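PDB 4Z6M: homoprotocatechuate 2,3-dioxygenase from Brevibacterium fuscum, which probably uses a ferrous ion and molecular oxygen to open the aromatic ring of homoprotocatechuate beside its two hydroxyls, as an extradiol dioxygenase. Local coordinates for residues 238-246 with 255-265. The protein carries 1 engineered substitution. Numbering follows the deposited sequence.
Sequences SDRIERGPG and YLYILDPDNHR
Y257 CE2 lies over one face of the R243 guanidinium, towards its rim and 3.6 Å from R243 NH1, the planes 28° apart; the side chains run alongside each other. The Y255 ring carries the backbone of G246 on one face, a CH-pi contact with G246 CA 3.9 Å from its centroid. R243, CG anti to its N (chi1 174°) and extended to NE, reaches Y255 OH through a weak bond from NH2; a water bridges R243 NE to that hydroxyl, which also bonds D294. The R265 guanidinium meets E242 at its edge: NE to OE1 (2.7 Å) and NH2 to OE2 (2.9 Å) form a side-on salt bridge, nearly coplanar (22°). S303 also bonds E242 OE2, R265 NH1 the carbonyls of H213 and E307, and W304 makes cation-pi contacts with R243 and R265. The R240 guanidinium takes L259 CB over one face; at its edge NH2 donates in plane to D260 O (2.8 Å) and, in one of two N263 conformers, to N263 OD1 (2.7 Å). Bends at chi2 and chi3 bring R240 across to this type I turn, D260 to N263, tying it to the 3-10 segment 238-240. The backbone pairs antiparallel, with a classic beta bulge where E242 and R243 both face Y257; a second, containing G244 and cis-P245, precedes the G246–Y255 pair of the hairpin. Y257 lies about 4 Å from the iron(II), and both tyrosines touch its ligand E267. Buried, E242 would balance the charge of R265 and probably stay ionised.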
loop_
_atom_site.group_PDB
_atom_site.type_symbol
_atom_site.label_atom_id
_atom_site.label_comp_id
_atom_site.label_asym_id
_atom_site.label_seq_id
_atom_site.Cartn_x
_atom_site.Cartn_y
_atom_site.Cartn_z
ATOM N N SER A 238 0.878 -20.628 11.239
ATOM C CA SER A 238 1.394 -19.422 11.896
ATOM C C SER A 238 2.518 -19.748 12.875
ATOM O O SER A 238 3.303 -18.867 13.226
ATOM C CB SER A 238 0.289 -18.632 12.604
ATOM O OG SER A 238 -0.363 -19.425 13.586
ATOM N N ASP A 239 2.593 -21.005 13.307
ATOM C CA ASP A 239 3.721 -21.428 14.111
ATOM C C ASP A 239 5.058 -21.381 13.398
ATOM O O ASP A 239 6.101 -21.459 14.051
ATOM C CB ASP A 239 3.473 -22.796 14.750
ATOM C CG ASP A 239 3.169 -23.903 13.757
ATOM O OD1 ASP A 239 2.554 -23.669 12.702
ATOM O OD2 ASP A 239 3.481 -25.066 14.119
ATOM N N ARG A 240 5.036 -21.263 12.073
ATOM C CA ARG A 240 6.255 -21.133 11.291
ATOM C C ARG A 240 6.592 -19.670 10.990
ATOM O O ARG A 240 7.572 -19.388 10.343
ATOM C CB ARG A 240 6.113 -21.924 9.979
ATOM C CG ARG A 240 5.646 -23.372 10.134
ATOM C CD ARG A 240 6.498 -24.155 11.122
ATOM N NE ARG A 240 7.821 -24.404 10.593
ATOM C CZ ARG A 240 8.823 -24.922 11.296
ATOM N NH1 ARG A 240 8.692 -25.111 12.603
ATOM N NH2 ARG A 240 9.982 -25.172 10.714
ATOM N N ILE A 241 5.796 -18.750 11.515
ATOM C CA ILE A 241 6.190 -17.338 11.589
ATOM C C ILE A 241 6.992 -17.178 12.869
ATOM O O ILE A 241 6.457 -17.328 13.965
ATOM C CB ILE A 241 4.973 -16.409 11.630
ATOM C CG1 ILE A 241 4.107 -16.560 10.379
ATOM C CG2 ILE A 241 5.406 -14.960 11.830
ATOM C CD1 ILE A 241 2.792 -15.836 10.448
ATOM N N GLU A 242 8.289 -16.934 12.727
ATOM C CA GLU A 242 9.162 -16.918 13.901
ATOM C C GLU A 242 9.096 -15.567 14.609
ATOM O O GLU A 242 9.048 -15.517 15.836
ATOM C CB GLU A 242 10.611 -17.219 13.491
ATOM C CG GLU A 242 11.529 -17.410 14.688
ATOM C CD GLU A 242 13.002 -17.308 14.376
ATOM O OE1 GLU A 242 13.365 -16.629 13.418
ATOM O OE2 GLU A 242 13.792 -17.940 15.120
ATOM N N ARG A 243 9.160 -14.481 13.839
ATOM C CA ARG A 243 9.357 -13.151 14.412
ATOM C C ARG A 243 8.905 -12.126 13.399
ATOM O O ARG A 243 9.304 -12.179 12.231
ATOM C CB ARG A 243 10.833 -12.933 14.723
ATOM C CG ARG A 243 11.194 -11.532 15.183
ATOM C CD ARG A 243 12.675 -11.342 15.453
ATOM N NE ARG A 243 12.910 -9.909 15.500
ATOM C CZ ARG A 243 13.990 -9.277 15.053
ATOM N NH1 ARG A 243 15.078 -9.949 14.716
ATOM N NH2 ARG A 243 13.983 -7.962 15.011
ATOM N N GLY A 244 8.124 -11.165 13.862
ATOM C CA GLY A 244 7.671 -10.067 13.017
ATOM C C GLY A 244 6.176 -10.165 12.748
ATOM O O GLY A 244 5.448 -10.907 13.421
ATOM N N PRO A 245 5.693 -9.392 11.779
ATOM C CA PRO A 245 6.447 -8.440 10.979
ATOM C C PRO A 245 6.854 -7.204 11.797
ATOM O O PRO A 245 6.277 -6.929 12.839
ATOM C CB PRO A 245 5.469 -8.069 9.875
ATOM C CG PRO A 245 4.144 -8.182 10.527
ATOM C CD PRO A 245 4.264 -9.322 11.501
ATOM N N GLY A 246 7.877 -6.504 11.339
ATOM C CA GLY A 246 8.305 -5.292 12.017
ATOM C C GLY A 246 9.008 -4.340 11.093
ATOM O O GLY A 246 9.147 -4.569 9.901
ATOM N N TYR A 255 10.249 -6.030 7.722
ATOM C CA TYR A 255 10.776 -7.390 7.761
ATOM C C TYR A 255 9.808 -8.404 8.336
ATOM O O TYR A 255 8.836 -8.064 9.038
ATOM C CB TYR A 255 12.068 -7.417 8.595
ATOM C CG TYR A 255 11.848 -7.321 10.089
ATOM C CD1 TYR A 255 11.583 -8.439 10.842
ATOM C CD2 TYR A 255 11.895 -6.095 10.762
ATOM C CE1 TYR A 255 11.365 -8.375 12.205
ATOM C CE2 TYR A 255 11.683 -6.018 12.129
ATOM C CZ TYR A 255 11.404 -7.155 12.853
ATOM O OH TYR A 255 11.230 -7.093 14.221
ATOM N N LEU A 256 10.161 -9.669 8.087
ATOM C CA LEU A 256 9.463 -10.826 8.620
ATOM C C LEU A 256 10.440 -11.990 8.624
ATOM O O LEU A 256 11.199 -12.121 7.670
ATOM C CB LEU A 256 8.268 -11.191 7.731
ATOM C CG LEU A 256 7.446 -12.423 8.138
ATOM C CD1 LEU A 256 6.752 -12.216 9.472
ATOM C CD2 LEU A 256 6.495 -12.795 7.030
ATOM N N TYR A 257 10.436 -12.827 9.665
ATOM C CA TYR A 257 11.208 -14.073 9.637
ATOM C C TYR A 257 10.283 -15.283 9.746
ATOM O O TYR A 257 9.447 -15.349 10.647
ATOM C CB TYR A 257 12.235 -14.133 10.776
ATOM C CG TYR A 257 13.240 -13.006 10.734
ATOM C CD1 TYR A 257 14.405 -13.073 9.971
ATOM C CD2 TYR A 257 12.997 -11.829 11.451
ATOM C CE1 TYR A 257 15.313 -12.031 9.954
ATOM C CE2 TYR A 257 13.884 -10.798 11.423
ATOM C CZ TYR A 257 15.037 -10.897 10.678
ATOM O OH TYR A 257 15.885 -9.840 10.684
ATOM N N ILE A 258 10.458 -16.231 8.828
ATOM C CA ILE A 258 9.689 -17.445 8.795
ATOM C C ILE A 258 10.647 -18.636 8.728
ATOM O O ILE A 258 11.842 -18.484 8.423
ATOM C CB ILE A 258 8.667 -17.448 7.629
ATOM C CG1 ILE A 258 9.377 -17.379 6.287
ATOM C CG2 ILE A 258 7.680 -16.288 7.803
ATOM C CD1 ILE A 258 8.463 -17.327 5.089
ATOM N N LEU A 259 10.101 -19.815 8.985
ATOM C CA LEU A 259 10.904 -21.045 9.059
ATOM C C LEU A 259 10.440 -22.064 8.023
ATOM O O LEU A 259 9.282 -22.416 8.006
ATOM C CB LEU A 259 10.833 -21.667 10.458
ATOM C CG LEU A 259 11.289 -20.752 11.588
ATOM C CD1 LEU A 259 10.962 -21.398 12.904
ATOM C CD2 LEU A 259 12.762 -20.400 11.492
ATOM N N ASP A 260 11.369 -22.568 7.221
ATOM C CA ASP A 260 11.053 -23.614 6.228
ATOM C C ASP A 260 10.923 -24.983 6.921
ATOM O O ASP A 260 11.109 -25.076 8.140
ATOM C CB ASP A 260 12.036 -23.559 5.043
ATOM C CG ASP A 260 13.262 -24.466 5.186
ATOM O OD1 ASP A 260 13.516 -25.008 6.285
ATOM O OD2 ASP A 260 13.976 -24.629 4.155
ATOM N N PRO A 261 10.613 -26.042 6.156
ATOM C CA PRO A 261 10.353 -27.326 6.799
ATOM C C PRO A 261 11.536 -27.943 7.550
ATOM O O PRO A 261 11.311 -28.748 8.448
ATOM C CB PRO A 261 9.852 -28.193 5.640
ATOM C CG PRO A 261 9.175 -27.194 4.741
ATOM C CD PRO A 261 10.105 -26.016 4.775
ATOM N N ASP A 262 12.764 -27.573 7.166
ATOM C CA ASP A 262 13.983 -27.999 7.853
ATOM C C ASP A 262 14.482 -26.971 8.869
ATOM O O ASP A 262 15.618 -27.064 9.342
ATOM C CB ASP A 262 15.072 -28.287 6.835
ATOM C CG ASP A 262 14.815 -29.568 6.081
ATOM O OD1 ASP A 262 14.805 -30.632 6.706
ATOM O OD2 ASP A 262 14.554 -29.491 4.878
ATOM N N ASN A 263 13.618 -26.005 9.183
ATOM C CA ASN A 263 13.929 -24.898 10.098
ATOM C C ASN A 263 14.912 -23.870 9.531
ATOM O O ASN A 263 15.302 -22.958 10.267
ATOM C CB ASN A 263 14.380 -25.411 11.487
ATOM C CG ASN A 263 13.373 -26.377 12.102
ATOM O OD1 ASN A 263 12.166 -26.204 11.942
ATOM N ND2 ASN A 263 13.866 -27.391 12.821
ATOM N N HIS A 264 15.291 -23.961 8.251
ATOM C CA HIS A 264 16.052 -22.869 7.632
ATOM C C HIS A 264 15.205 -21.594 7.734
ATOM O O HIS A 264 14.029 -21.592 7.388
ATOM C CB HIS A 264 16.407 -23.105 6.182
ATOM C CG HIS A 264 17.241 -24.315 5.934
ATOM N ND1 HIS A 264 18.434 -24.568 6.583
ATOM C CD2 HIS A 264 17.061 -25.329 5.064
ATOM C CE1 HIS A 264 18.950 -25.694 6.109
ATOM N NE2 HIS A 264 18.139 -26.160 5.171
ATOM N N ARG A 265 15.822 -20.513 8.206
ATOM C CA ARG A 265 15.139 -19.232 8.378
ATOM C C ARG A 265 15.230 -18.390 7.129
ATOM O O ARG A 265 16.308 -18.200 6.555
ATOM C CB ARG A 265 15.777 -18.519 9.563
ATOM C CG ARG A 265 15.190 -17.161 9.895
ATOM C CD ARG A 265 15.950 -16.466 11.010
ATOM N NE ARG A 265 15.804 -17.105 12.315
ATOM C CZ ARG A 265 16.728 -17.836 12.945
ATOM N NH1 ARG A 265 17.900 -18.110 12.385
ATOM N NH2 ARG A 265 16.462 -18.292 14.168
HETATM O O HOH W 1 7.852 -24.682 7.507
HETATM O O HOH W 2 10.793 -25.434 14.631
HETATM O O HOH W 3 10.914 -8.530 16.992
#